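Local coordinates for hemolysin activator protein CdiB (Acinetobacter baumannii ACICU, PDB 6WIL), which probably secretes a partner CdiA toxin across the outer membrane, as a TpsB transporter of the Omp85 superfamily active in contact-dependent growth inhibition, at residues A[5-10]-A[291-296]; A[58-63]-A[89-94]; A[231-236]-A[261-266]. All coordinates share one frame; numbering follows the deposited sequence.

Contact 1. Residues A[5-10]-A[291-296]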
ATOM      1  N   ASP A   5      18.520   5.563 -28.603  1.00 95.84           N
ATOM      2  CA  ASP A   5      18.507   4.371 -27.761  1.00 96.27           C
ATOM      3  C   ASP A   5      17.496   3.421 -28.389  1.00 90.56           C
ATOM      4  O   ASP A   5      16.287   3.548 -28.178  1.00 68.97           O
ATOM      5  CB  ASP A   5      18.161   4.695 -26.310  1.00 95.74           C
ATOM      6  CG  ASP A   5      18.570   3.583 -25.353  1.00 92.85           C
ATOM      7  OD1 ASP A   5      19.309   2.670 -25.781  1.00 79.33           O
ATOM      8  OD2 ASP A   5      18.154   3.617 -24.174  1.00 99.77           O
ATOM      9  N   VAL A   6      18.001   2.478 -29.187  1.00 77.32           N
ATOM     10  CA  VAL A   6      17.163   1.487 -29.842  1.00 87.06           C
ATOM     11  C   VAL A   6      16.468   0.571 -28.847  1.00 80.11           C
ATOM     12  O   VAL A   6      15.607  -0.220 -29.241  1.00 81.35           O
ATOM     13  CB  VAL A   6      18.009   0.656 -30.831  1.00 78.67           C
ATOM     14  CG1 VAL A   6      18.890   1.567 -31.676  1.00 71.32           C
ATOM     15  CG2 VAL A   6      18.848  -0.359 -30.079  1.00 78.45           C
ATOM     16  N   SER A   7      16.822   0.664 -27.565  1.00 81.05           N
ATOM     17  CA  SER A   7      16.297  -0.209 -26.527  1.00 72.89           C
ATOM     18  C   SER A   7      15.197   0.432 -25.691  1.00 77.43           C
ATOM     19  O   SER A   7      14.583  -0.267 -24.876  1.00 71.58           O
ATOM     20  CB  SER A   7      17.435  -0.656 -25.601  1.00 82.46           C
ATOM     21  OG  SER A   7      18.020   0.458 -24.945  1.00 96.20           O
ATOM     22  N   LEU A   8      14.936   1.735 -25.868  1.00 67.24           N
ATOM     23  CA  LEU A   8      13.943   2.481 -25.097  1.00 76.33           C
ATOM     24  C   LEU A   8      12.617   1.732 -24.956  1.00 76.13           C
ATOM     25  O   LEU A   8      12.025   1.755 -23.869  1.00 64.93           O
ATOM     26  CB  LEU A   8      13.703   3.861 -25.720  1.00 69.82           C
ATOM     27  CG  LEU A   8      12.753   4.800 -24.964  1.00 72.84           C
ATOM     28  CD1 LEU A   8      13.478   5.557 -23.856  1.00 62.85           C
ATOM     29  CD2 LEU A   8      12.062   5.763 -25.920  1.00 64.42           C
ATOM     30  N   PRO A   9      12.107   1.067 -26.004  1.00 79.78           N
ATOM     31  CA  PRO A   9      10.897   0.246 -25.800  1.00 66.58           C
ATOM     32  C   PRO A   9      11.064  -0.836 -24.744  1.00 63.65           C
ATOM     33  O   PRO A   9      10.203  -0.978 -23.867  1.00 60.25           O
ATOM     34  CB  PRO A   9      10.644  -0.342 -27.194  1.00 66.76           C
ATOM     35  CG  PRO A   9      11.198   0.664 -28.119  1.00 72.31           C
ATOM     36  CD  PRO A   9      12.428   1.192 -27.441  1.00 65.47           C
ATOM     37  N   SER A  10      12.155  -1.605 -24.801  1.00 68.34           N
ATOM     38  CA  SER A  10      12.346  -2.692 -23.843  1.00 61.19           C
ATOM     39  C   SER A  10      12.536  -2.175 -22.421  1.00 46.32           C
ATOM     40  O   SER A  10      12.134  -2.846 -21.465  1.00 62.02           O
ATOM     41  CB  SER A  10      13.538  -3.558 -24.253  1.00 71.82           C
ATOM     42  OG  SER A  10      13.138  -4.622 -25.101  1.00 75.97           O
ATOM     43  N   TYR A 291      19.229  -5.214 -15.133  1.00 37.20           N
ATOM     44  CA  TYR A 291      18.513  -5.456 -16.377  1.00 50.55           C
ATOM     45  C   TYR A 291      19.501  -5.532 -17.531  1.00 51.12           C
ATOM     46  O   TYR A 291      20.375  -4.670 -17.664  1.00 47.14           O
ATOM     47  CB  TYR A 291      17.478  -4.357 -16.633  1.00 42.75           C
ATOM     48  CG  TYR A 291      16.747  -4.501 -17.944  1.00 43.81           C
ATOM     49  CD1 TYR A 291      15.802  -5.500 -18.127  1.00 45.21           C
ATOM     50  CD2 TYR A 291      16.997  -3.632 -18.997  1.00 50.09           C
ATOM     51  CE1 TYR A 291      15.131  -5.636 -19.327  1.00 54.48           C
ATOM     52  CE2 TYR A 291      16.330  -3.759 -20.198  1.00 50.75           C
ATOM     53  CZ  TYR A 291      15.399  -4.761 -20.360  1.00 54.02           C
ATOM     54  OH  TYR A 291      14.735  -4.888 -21.558  1.00 59.68           O
ATOM     55  N   GLN A 292      19.360  -6.561 -18.362  1.00 51.45           N
ATOM     56  CA  GLN A 292      20.215  -6.756 -19.524  1.00 48.41           C
ATOM     57  C   GLN A 292      19.362  -7.099 -20.733  1.00 48.54           C
ATOM     58  O   GLN A 292      18.291  -7.699 -20.608  1.00 50.53           O
ATOM     59  CB  GLN A 292      21.250  -7.861 -19.287  1.00 37.11           C
ATOM     60  CG  GLN A 292      22.474  -7.395 -18.524  1.00 58.26           C
ATOM     61  CD  GLN A 292      22.905  -8.376 -17.452  1.00 78.26           C
ATOM     62  OE1 GLN A 292      22.145  -9.264 -17.065  1.00 87.38           O
ATOM     63  NE2 GLN A 292      24.128  -8.215 -16.958  1.00 69.78           N
ATOM     64  N   TYR A 293      19.842  -6.699 -21.909  1.00 40.76           N
ATOM     65  CA  TYR A 293      19.127  -6.977 -23.144  1.00 52.20           C
ATOM     66  C   TYR A 293      20.122  -7.245 -24.264  1.00 52.49           C
ATOM     67  O   TYR A 293      21.295  -6.869 -24.188  1.00 42.87           O
ATOM     68  CB  TYR A 293      18.198  -5.819 -23.530  1.00 43.69           C
ATOM     69  CG  TYR A 293      18.940  -4.569 -23.942  1.00 67.95           C
ATOM     70  CD1 TYR A 293      19.320  -3.623 -22.999  1.00 55.61           C
ATOM     71  CD2 TYR A 293      19.268  -4.339 -25.274  1.00 54.84           C
ATOM     72  CE1 TYR A 293      20.004  -2.482 -23.369  1.00 60.08           C
ATOM     73  CE2 TYR A 293      19.952  -3.203 -25.653  1.00 58.00           C
ATOM     74  CZ  TYR A 293      20.318  -2.278 -24.697  1.00 67.35           C
ATOM     75  OH  TYR A 293      20.998  -1.141 -25.068  1.00 75.17           O
ATOM     76  N   ARG A 294      19.632  -7.915 -25.306  1.00 60.98           N
ATOM     77  CA  ARG A 294      20.324  -8.057 -26.579  1.00 49.68           C
ATOM     78  C   ARG A 294      19.294  -7.896 -27.686  1.00 51.84           C
ATOM     79  O   ARG A 294      18.203  -8.465 -27.608  1.00 63.24           O
ATOM     80  CB  ARG A 294      21.034  -9.412 -26.714  1.00 51.36           C
ATOM     81  CG  ARG A 294      22.197  -9.622 -25.758  1.00 58.39           C
ATOM     82  CD  ARG A 294      22.799 -11.014 -25.917  1.00 86.45           C
ATOM     83  NE  ARG A 294      23.843 -11.285 -24.928  1.00115.54           N
ATOM     84  CZ  ARG A 294      24.470 -12.451 -24.798  1.00107.90           C
ATOM     85  NH1 ARG A 294      24.158 -13.466 -25.595  1.00105.41           N
ATOM     86  NH2 ARG A 294      25.406 -12.606 -23.870  1.00109.97           N
ATOM     87  N   GLN A 295      19.637  -7.119 -28.709  1.00 58.30           N
ATOM     88  CA  GLN A 295      18.681  -6.787 -29.755  1.00 71.80           C
ATOM     89  C   GLN A 295      19.349  -6.831 -31.123  1.00 68.94           C
ATOM     90  O   GLN A 295      20.467  -6.336 -31.297  1.00 58.28           O
ATOM     91  CB  GLN A 295      18.069  -5.405 -29.514  1.00 62.13           C
ATOM     92  CG  GLN A 295      16.956  -5.051 -30.470  1.00 72.28           C
ATOM     93  CD  GLN A 295      16.373  -3.691 -30.177  1.00 82.23           C
ATOM     94  OE1 GLN A 295      16.237  -2.856 -31.070  1.00 95.25           O
ATOM     95  NE2 GLN A 295      16.023  -3.457 -28.918  1.00 84.52           N
ATOM     96  N   GLY A 296      18.645  -7.412 -32.090  1.00 59.16           N
ATOM     97  CA  GLY A 296      19.143  -7.609 -33.433  1.00 77.63           C
ATOM     98  C   GLY A 296      19.010  -9.053 -33.860  1.00 97.03           C
ATOM     99  O   GLY A 296      18.525  -9.910 -33.124  1.00 97.67           O
TER
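Gln295 reaches from the barrel wall to the N-terminal residues and makes the one clear hydrogen bond between the two segments. Its CG stands anti to the backbone N (chi1 -174°) and the chain stays extended beyond, a length that suits glutamine to spanning the gap. NE2 donates to Val6 O over 3.3 Å and approaches from above the carbonyl plane, whereas Val6 O lies close to the plane of the Gln295 amide. Val6 O is equally near Gln295 OE1, an unfavourable pair of acceptors, so the bond is not a strong one. Gln295 OE1 also faces the methyl CG2 of Val6 at 3.7 Å.

Tyr293 supplies a flat platform for the turn from Asp5 to Leu8. Ser7 CB sits over one face of the Tyr293 ring, 3.8 Å from its centroid, in a CH-pi contact offset toward the rim at the hydroxyl end. Serine suits this place: it is small enough to let the ring come close, and its OG gives a hydrogen bond to Asp5 OD1 at 2.7 Å.

Ser10, the third residue of the helix, points at the wall as well. Its CB meets Tyr291 OH at 3.2 Å, the short side chain leaving the tyrosine hydroxyl close to the helix backbone, and its OG makes weak hydrogen bonds to Asn268 and Ser266.

The start of helix 8-27 thus rests on the inner face of strand 282-295, consistent with the plug helix inside the barrel of TpsB transporters. Nearby, Asp5 forms a salt bridge with Arg356, and strands 266-279 and 308-326 flank strand 282-295 in the sheet.

Contact 2. Residues A[58-63]-A[89-94]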
ATOM      1  N   LYS A  58     -19.410  24.761  37.813  1.00 48.77           N
ATOM      2  CA  LYS A  58     -18.641  25.944  37.481  1.00 47.62           C
ATOM      3  C   LYS A  58     -17.209  25.628  37.086  1.00 57.69           C
ATOM      4  O   LYS A  58     -16.508  26.525  36.603  1.00 61.05           O
ATOM      5  CB  LYS A  58     -18.644  26.940  38.653  1.00 41.78           C
ATOM      6  CG  LYS A  58     -17.841  26.517  39.865  1.00 56.98           C
ATOM      7  CD  LYS A  58     -18.185  27.404  41.053  1.00 69.61           C
ATOM      8  CE  LYS A  58     -17.324  27.099  42.271  1.00 80.27           C
ATOM      9  NZ  LYS A  58     -15.949  27.666  42.167  1.00 89.48           N
ATOM     10  N   GLU A  59     -16.758  24.387  37.269  1.00 50.10           N
ATOM     11  CA  GLU A  59     -15.421  23.968  36.873  1.00 54.39           C
ATOM     12  C   GLU A  59     -15.481  22.521  36.410  1.00 57.93           C
ATOM     13  O   GLU A  59     -16.018  21.667  37.121  1.00 53.81           O
ATOM     14  CB  GLU A  59     -14.416  24.101  38.028  1.00 42.20           C
ATOM     15  CG  GLU A  59     -14.448  25.435  38.761  1.00 67.24           C
ATOM     16  CD  GLU A  59     -13.246  25.650  39.656  1.00 90.01           C
ATOM     17  OE1 GLU A  59     -12.406  24.730  39.765  1.00 83.17           O
ATOM     18  OE2 GLU A  59     -13.137  26.747  40.244  1.00 97.14           O
ATOM     19  N   ILE A  60     -14.940  22.252  35.225  1.00 52.29           N
ATOM     20  CA  ILE A  60     -14.729  20.890  34.745  1.00 47.74           C
ATOM     21  C   ILE A  60     -13.229  20.665  34.680  1.00 47.48           C
ATOM     22  O   ILE A  60     -12.516  21.386  33.969  1.00 58.09           O
ATOM     23  CB  ILE A  60     -15.385  20.649  33.379  1.00 49.83           C
ATOM     24  CG1 ILE A  60     -16.832  21.140  33.394  1.00 48.41           C
ATOM     25  CG2 ILE A  60     -15.326  19.164  33.029  1.00 39.34           C
ATOM     26  CD1 ILE A  60     -17.418  21.352  32.012  1.00 56.75           C
ATOM     27  N   SER A  61     -12.743  19.678  35.426  1.00 46.29           N
ATOM     28  CA  SER A  61     -11.311  19.464  35.554  1.00 46.89           C
ATOM     29  C   SER A  61     -11.002  17.978  35.467  1.00 48.93           C
ATOM     30  O   SER A  61     -11.857  17.125  35.723  1.00 47.23           O
ATOM     31  CB  SER A  61     -10.773  20.030  36.875  1.00 42.30           C
ATOM     32  OG  SER A  61     -11.367  21.280  37.180  1.00 58.39           O
ATOM     33  N   LEU A  62      -9.763  17.681  35.089  1.00 54.77           N
ATOM     34  CA  LEU A  62      -9.208  16.341  35.193  1.00 50.25           C
ATOM     35  C   LEU A  62      -8.310  16.299  36.422  1.00 55.79           C
ATOM     36  O   LEU A  62      -7.406  17.132  36.563  1.00 51.45           O
ATOM     37  CB  LEU A  62      -8.425  15.961  33.936  1.00 53.64           C
ATOM     38  CG  LEU A  62      -7.994  14.494  33.853  1.00 65.47           C
ATOM     39  CD1 LEU A  62      -9.213  13.581  33.777  1.00 48.80           C
ATOM     40  CD2 LEU A  62      -7.062  14.256  32.672  1.00 57.78           C
ATOM     41  N   ILE A  63      -8.569  15.347  37.309  1.00 43.85           N
ATOM     42  CA  ILE A  63      -7.969  15.307  38.638  1.00 58.57           C
ATOM     43  C   ILE A  63      -7.176  14.019  38.760  1.00 60.38           C
ATOM     44  O   ILE A  63      -7.709  12.944  38.471  1.00 47.47           O
ATOM     45  CB  ILE A  63      -9.022  15.398  39.759  1.00 51.29           C
ATOM     46  CG1 ILE A  63      -9.739  16.746  39.696  1.00 57.37           C
ATOM     47  CG2 ILE A  63      -8.380  15.200  41.120  1.00 58.58           C
ATOM     48  CD1 ILE A  63      -8.812  17.930  39.826  1.00 64.91           C
ATOM     49  N   ASN A  89     -22.424  23.776  25.802  1.00 33.77           N
ATOM     50  CA  ASN A  89     -21.819  24.647  26.812  1.00 39.00           C
ATOM     51  C   ASN A  89     -22.096  24.145  28.228  1.00 52.25           C
ATOM     52  O   ASN A  89     -22.728  24.827  29.038  1.00 52.36           O
ATOM     53  CB  ASN A  89     -22.292  26.092  26.638  1.00 48.94           C
ATOM     54  CG  ASN A  89     -22.030  26.626  25.243  1.00 60.43           C
ATOM     55  OD1 ASN A  89     -21.117  26.171  24.554  1.00 52.58           O
ATOM     56  ND2 ASN A  89     -22.841  27.589  24.815  1.00 46.50           N
ATOM     57  N   ILE A  90     -21.602  22.938  28.517  1.00 42.41           N
ATOM     58  CA  ILE A  90     -21.823  22.244  29.783  1.00 39.61           C
ATOM     59  C   ILE A  90     -21.555  23.178  30.955  1.00 49.26           C
ATOM     60  O   ILE A  90     -22.308  23.197  31.934  1.00 42.82           O
ATOM     61  CB  ILE A  90     -20.936  20.991  29.890  1.00 44.58           C
ATOM     62  CG1 ILE A  90     -21.037  20.142  28.625  1.00 43.56           C
ATOM     63  CG2 ILE A  90     -21.315  20.182  31.116  1.00 44.07           C
ATOM     64  CD1 ILE A  90     -22.370  19.467  28.446  1.00 52.06           C
ATOM     65  N   LEU A  91     -20.481  23.958  30.854  1.00 37.52           N
ATOM     66  CA  LEU A  91     -20.088  24.875  31.915  1.00 38.49           C
ATOM     67  C   LEU A  91     -21.223  25.832  32.260  1.00 48.78           C
ATOM     68  O   LEU A  91     -21.760  26.519  31.389  1.00 52.62           O
ATOM     69  CB  LEU A  91     -18.850  25.653  31.472  1.00 41.65           C
ATOM     70  CG  LEU A  91     -17.901  26.165  32.550  1.00 66.23           C
ATOM     71  CD1 LEU A  91     -17.745  25.121  33.641  1.00 61.19           C
ATOM     72  CD2 LEU A  91     -16.553  26.487  31.928  1.00 45.99           C
ATOM     73  N   GLY A  92     -21.596  25.859  33.537  1.00 47.68           N
ATOM     74  CA  GLY A  92     -22.633  26.749  34.012  1.00 39.68           C
ATOM     75  C   GLY A  92     -24.039  26.197  33.962  1.00 43.92           C
ATOM     76  O   GLY A  92     -24.965  26.873  34.426  1.00 50.84           O
ATOM     77  N   LYS A  93     -24.239  25.001  33.418  1.00 37.74           N
ATOM     78  CA  LYS A  93     -25.573  24.423  33.392  1.00 41.42           C
ATOM     79  C   LYS A  93     -25.831  23.614  34.661  1.00 52.71           C
ATOM     80  O   LYS A  93     -24.926  23.336  35.450  1.00 50.39           O
ATOM     81  CB  LYS A  93     -25.771  23.557  32.150  1.00 35.56           C
ATOM     82  CG  LYS A  93     -25.934  24.371  30.882  1.00 42.33           C
ATOM     83  CD  LYS A  93     -26.783  23.644  29.859  1.00 48.09           C
ATOM     84  CE  LYS A  93     -27.117  24.564  28.703  1.00 45.13           C
ATOM     85  NZ  LYS A  93     -25.931  25.393  28.350  1.00 43.38           N
ATOM     86  N   CYS A  94     -27.092  23.243  34.858  1.00 52.17           N
ATOM     87  CA  CYS A  94     -27.517  22.495  36.035  1.00 54.94           C
ATOM     88  C   CYS A  94     -27.520  21.010  35.693  1.00 42.89           C
ATOM     89  O   CYS A  94     -28.289  20.570  34.830  1.00 57.29           O
ATOM     90  CB  CYS A  94     -28.898  22.956  36.501  1.00 44.15           C
ATOM     91  SG  CYS A  94     -29.162  22.801  38.283  1.00 92.52           S
TER
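Ile60 of strand 59-62 meets Ile90 and Leu91 at a type II beta turn, within what fits the beta-alpha-alpha-beta-beta fold of the first POTRA domain. The turn runs from Ile90 to Lys93 and is closed by Lys93 N donating to Ile90 O at 3.0 Å. Gly92 takes its third position with a positive phi of 90°, where a CB would jam against the carbonyl O of Leu91.

The buried part is the packing of Ile60 on Ile90. Ile60 CD1 touches Ile90 CB at 4.1 Å, and the two side chains cross at about a right angle. Both are apolar, as befits buried positions; the beta-branch of Ile60 also suits its strand. Ile60 goes on to pack against Ile80, Ile83 and Lys84 of helix 77-85, while Ile90 leans on Leu47 and Val48. Leu91 slides past Ile60 in the opposite direction, its CD1 4.1 Å from Ile60 CG1.

At the exposed rim Leu91 lies over the backbone of Lys58, and no hydrogen bond joins the segments, although the CA atoms of Lys58 and Gly92 come within 5.3 Å. The side chains of Lys58 and Glu59 set off away from the turn, and their charged ends pair with each other instead, Lys58 NZ lying 3.5 Å from Glu59 OE2 in a salt bridge. Beyond the turn, the disulfide of Cys94 with Cys54 ties the chain to the residue just ahead of strand 55-56.

Leu91 has CG anti to the backbone N (chi1 -153°), and its methyl CD1 rests 3.5 Å from the backbone oxygen of Lys58.

Contact 3. Residues A[231-236]-A[261-266]; sequences TGTYMG and DDFHES
Asp261 OD1 is gripped by two donors, one from each segment: Thr233 OG1 and the backbone N of Phe263, each at 3.0 Å. They arrive from opposite faces of the carboxylate plane, the hydroxyl from well above it, 74° out. CG of Asp261, anti to the backbone N (chi1 -167°), lies beside the carbonyl carbon, on the side of the residues that follow, and the bond from Phe263 N makes an Asx turn. Threonine suits the facing position because its two branches do different work: OG1 donates to the carboxylate, while the methyl CG2 of Thr233 lies 3.7 Å from Asp261 CA.

Thr233 and Asp261 form an antiparallel non-hydrogen-bonded pair where strands 232-243 and 251-261 reach the end of the barrel. One residue further on, Asp262 N donates to Gly232 O at 3.2 Å. The chain then turns into strand 266-279 through a G1 beta bulge, in which Glu265 and Ser266 both face Asp261. Ser266 and Asp261 exchange backbone hydrogen bonds, and the left-handed helical backbone of Glu265 suits the bulge. In TpsB barrels this end, remote from the POTRA domains, is expected to face the cell exterior.

Phe263 lays its ring against the start of the other segment. Thr231 OG1 stands over one face, 3.3 Å from Phe263 CE1, and Gly232 CA meets Phe263 CE2 at 3.5 Å. The same ring also touches Asp467 and Glu469 of the long loop between strands 432-444 and 476-487. On the neighbouring residues, Asp262 OD2 lies at the edge of the Tyr234 ring, 3.8 Å from Tyr234 CE1, with the carboxylate and ring planes 67° apart.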
ATOM      1  N   THR A 231       2.661 -11.610 -34.008  1.00 89.07           N
ATOM      2  CA  THR A 231       3.867 -11.670 -33.191  1.00 91.83           C
ATOM      3  C   THR A 231       3.481 -11.618 -31.719  1.00 75.17           C
ATOM      4  O   THR A 231       2.328 -11.349 -31.367  1.00 78.09           O
ATOM      5  CB  THR A 231       4.829 -10.521 -33.529  1.00 88.84           C
ATOM      6  OG1 THR A 231       4.158  -9.267 -33.349  1.00 99.11           O
ATOM      7  CG2 THR A 231       5.314 -10.629 -34.969  1.00 91.92           C
ATOM      8  N   GLY A 232       4.456 -11.869 -30.852  1.00 66.16           N
ATOM      9  CA  GLY A 232       4.170 -11.881 -29.427  1.00 81.76           C
ATOM     10  C   GLY A 232       5.430 -11.948 -28.595  1.00 70.87           C
ATOM     11  O   GLY A 232       6.543 -12.085 -29.110  1.00 72.00           O
ATOM     12  N   THR A 233       5.229 -11.851 -27.280  1.00 61.39           N
ATOM     13  CA  THR A 233       6.301 -11.888 -26.295  1.00 65.24           C
ATOM     14  C   THR A 233       6.087 -13.068 -25.358  1.00 60.03           C
ATOM     15  O   THR A 233       4.952 -13.374 -24.979  1.00 69.68           O
ATOM     16  CB  THR A 233       6.358 -10.586 -25.486  1.00 76.91           C
ATOM     17  OG1 THR A 233       6.248  -9.462 -26.368  1.00 78.02           O
ATOM     18  CG2 THR A 233       7.666 -10.491 -24.713  1.00 72.40           C
ATOM     19  N   TYR A 234       7.182 -13.723 -24.975  1.00 60.38           N
ATOM     20  CA  TYR A 234       7.140 -14.913 -24.131  1.00 73.76           C
ATOM     21  C   TYR A 234       8.025 -14.682 -22.914  1.00 57.78           C
ATOM     22  O   TYR A 234       9.235 -14.467 -23.053  1.00 50.45           O
ATOM     23  CB  TYR A 234       7.585 -16.153 -24.914  1.00 60.04           C
ATOM     24  CG  TYR A 234       6.825 -16.347 -26.211  1.00 80.89           C
ATOM     25  CD1 TYR A 234       7.170 -15.632 -27.354  1.00 83.43           C
ATOM     26  CD2 TYR A 234       5.757 -17.234 -26.293  1.00 90.69           C
ATOM     27  CE1 TYR A 234       6.479 -15.794 -28.540  1.00 91.26           C
ATOM     28  CE2 TYR A 234       5.062 -17.406 -27.482  1.00 99.58           C
ATOM     29  CZ  TYR A 234       5.428 -16.682 -28.600  1.00100.54           C
ATOM     30  OH  TYR A 234       4.746 -16.840 -29.783  1.00 98.80           O
HETATM   31  N   MSE A 235       7.422 -14.727 -21.731  1.00 60.53           N
HETATM   32  CA  MSE A 235       8.122 -14.411 -20.490  1.00 50.84           C
HETATM   33  C   MSE A 235       8.210 -15.596 -19.541  1.00 44.92           C
HETATM   34  O   MSE A 235       7.309 -16.426 -19.482  1.00 46.43           O
HETATM   35  CB  MSE A 235       7.430 -13.253 -19.773  1.00 61.47           C
HETATM   36  CG  MSE A 235       8.071 -11.895 -19.991  1.00 91.69           C
HETATM   37 SE   MSE A 235       7.028 -10.478 -19.143  1.00131.11          SE
HETATM   38  CE  MSE A 235       6.752 -11.325 -17.410  1.00 44.98           C
ATOM     39  N   GLY A 236       9.305 -15.656 -18.793  1.00 39.01           N
ATOM     40  CA  GLY A 236       9.460 -16.633 -17.736  1.00 37.09           C
ATOM     41  C   GLY A 236       9.963 -15.984 -16.465  1.00 42.45           C
ATOM     42  O   GLY A 236      10.951 -15.245 -16.489  1.00 54.68           O
ATOM     43  N   ASP A 261      10.996 -10.920 -26.811  1.00 78.06           N
ATOM     44  CA  ASP A 261      10.057  -9.989 -27.428  1.00 90.93           C
ATOM     45  C   ASP A 261      10.255 -10.017 -28.940  1.00 94.97           C
ATOM     46  O   ASP A 261      11.272  -9.534 -29.449  1.00 94.01           O
ATOM     47  CB  ASP A 261      10.252  -8.580 -26.869  1.00 91.49           C
ATOM     48  CG  ASP A 261       9.119  -7.635 -27.238  1.00101.22           C
ATOM     49  OD1 ASP A 261       8.242  -8.029 -28.033  1.00 96.75           O
ATOM     50  OD2 ASP A 261       9.103  -6.497 -26.722  1.00 93.27           O
ATOM     51  N   ASP A 262       9.281 -10.585 -29.658  1.00 94.07           N
ATOM     52  CA  ASP A 262       9.323 -10.596 -31.116  1.00107.21           C
ATOM     53  C   ASP A 262       8.922  -9.260 -31.724  1.00107.09           C
ATOM     54  O   ASP A 262       9.235  -9.009 -32.893  1.00103.34           O
ATOM     55  CB  ASP A 262       8.415 -11.699 -31.670  1.00 99.36           C
ATOM     56  CG  ASP A 262       8.999 -13.087 -31.486  1.00100.44           C
ATOM     57  OD1 ASP A 262      10.236 -13.199 -31.353  1.00 99.87           O
ATOM     58  OD2 ASP A 262       8.224 -14.066 -31.488  1.00 99.14           O
ATOM     59  N   PHE A 263       8.235  -8.404 -30.962  1.00106.81           N
ATOM     60  CA  PHE A 263       7.879  -7.082 -31.468  1.00110.74           C
ATOM     61  C   PHE A 263       9.121  -6.253 -31.769  1.00119.07           C
ATOM     62  O   PHE A 263       9.212  -5.618 -32.827  1.00118.77           O
ATOM     63  CB  PHE A 263       6.980  -6.360 -30.464  1.00110.85           C
ATOM     64  CG  PHE A 263       5.567  -6.877 -30.432  1.00114.39           C
ATOM     65  CD1 PHE A 263       4.612  -6.363 -31.292  1.00108.66           C
ATOM     66  CD2 PHE A 263       5.198  -7.883 -29.559  1.00105.80           C
ATOM     67  CE1 PHE A 263       3.312  -6.822 -31.267  1.00 95.58           C
ATOM     68  CE2 PHE A 263       3.898  -8.356 -29.536  1.00 90.85           C
ATOM     69  CZ  PHE A 263       2.957  -7.824 -30.393  1.00 90.04           C
ATOM     70  N   HIS A 264      10.092  -6.250 -30.852  1.00119.92           N
ATOM     71  CA  HIS A 264      11.341  -5.521 -31.032  1.00107.35           C
ATOM     72  C   HIS A 264      12.538  -6.455 -31.200  1.00 98.56           C
ATOM     73  O   HIS A 264      13.684  -6.025 -31.011  1.00 86.73           O
ATOM     74  CB  HIS A 264      11.570  -4.561 -29.865  1.00104.93           C
ATOM     75  CG  HIS A 264      10.564  -3.453 -29.794  1.00110.45           C
ATOM     76  ND1 HIS A 264      10.580  -2.375 -30.654  1.00111.85           N
ATOM     77  CD2 HIS A 264       9.508  -3.255 -28.967  1.00100.92           C
ATOM     78  CE1 HIS A 264       9.578  -1.564 -30.362  1.00108.80           C
ATOM     79  NE2 HIS A 264       8.911  -2.075 -29.343  1.00108.24           N
ATOM     80  N   GLU A 265      12.285  -7.718 -31.568  1.00100.54           N
ATOM     81  CA  GLU A 265      13.315  -8.735 -31.814  1.00104.75           C
ATOM     82  C   GLU A 265      14.417  -8.689 -30.756  1.00 97.90           C
ATOM     83  O   GLU A 265      15.607  -8.562 -31.056  1.00 78.32           O
ATOM     84  CB  GLU A 265      13.882  -8.593 -33.230  1.00 98.15           C
ATOM     85  CG  GLU A 265      12.853  -8.870 -34.322  1.00116.94           C
ATOM     86  CD  GLU A 265      13.391  -8.607 -35.719  1.00118.62           C
ATOM     87  OE1 GLU A 265      14.490  -8.013 -35.833  1.00118.49           O
ATOM     88  OE2 GLU A 265      12.725  -8.997 -36.707  1.00111.89           O
ATOM     89  N   SER A 266      13.998  -8.800 -29.500  1.00 83.18           N
ATOM     90  CA  SER A 266      14.849  -8.550 -28.349  1.00 67.83           C
ATOM     91  C   SER A 266      14.823  -9.728 -27.383  1.00 73.50           C
ATOM     92  O   SER A 266      13.883 -10.528 -27.351  1.00 64.45           O
ATOM     93  CB  SER A 266      14.414  -7.274 -27.607  1.00 88.06           C
ATOM     94  OG  SER A 266      15.141  -7.106 -26.405  1.00 80.00           O
TER

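In the fold
Contacts 1 and 3 are neighbours at one end of the barrel, their centres about 12 Å apart, and they reach the same sheet. They meet directly: Pro9 CB lies 3.3 Å from His264 NE2, and Gln295 CG lies 3.5 Å from His264 O, so the turn after strand 251-261 borders both the beginning of helix 8-27 and strand 282-295. Contact 2 belongs to the POTRA region on the other side of the chain's centre, with about 74 Å between its centre and that of contact 1 and about 75 Å to that of contact 3. Along the chain, both 2 and 3 fall between the two segments of contact 1, whose plug-like helix precedes the POTRA domains in sequence.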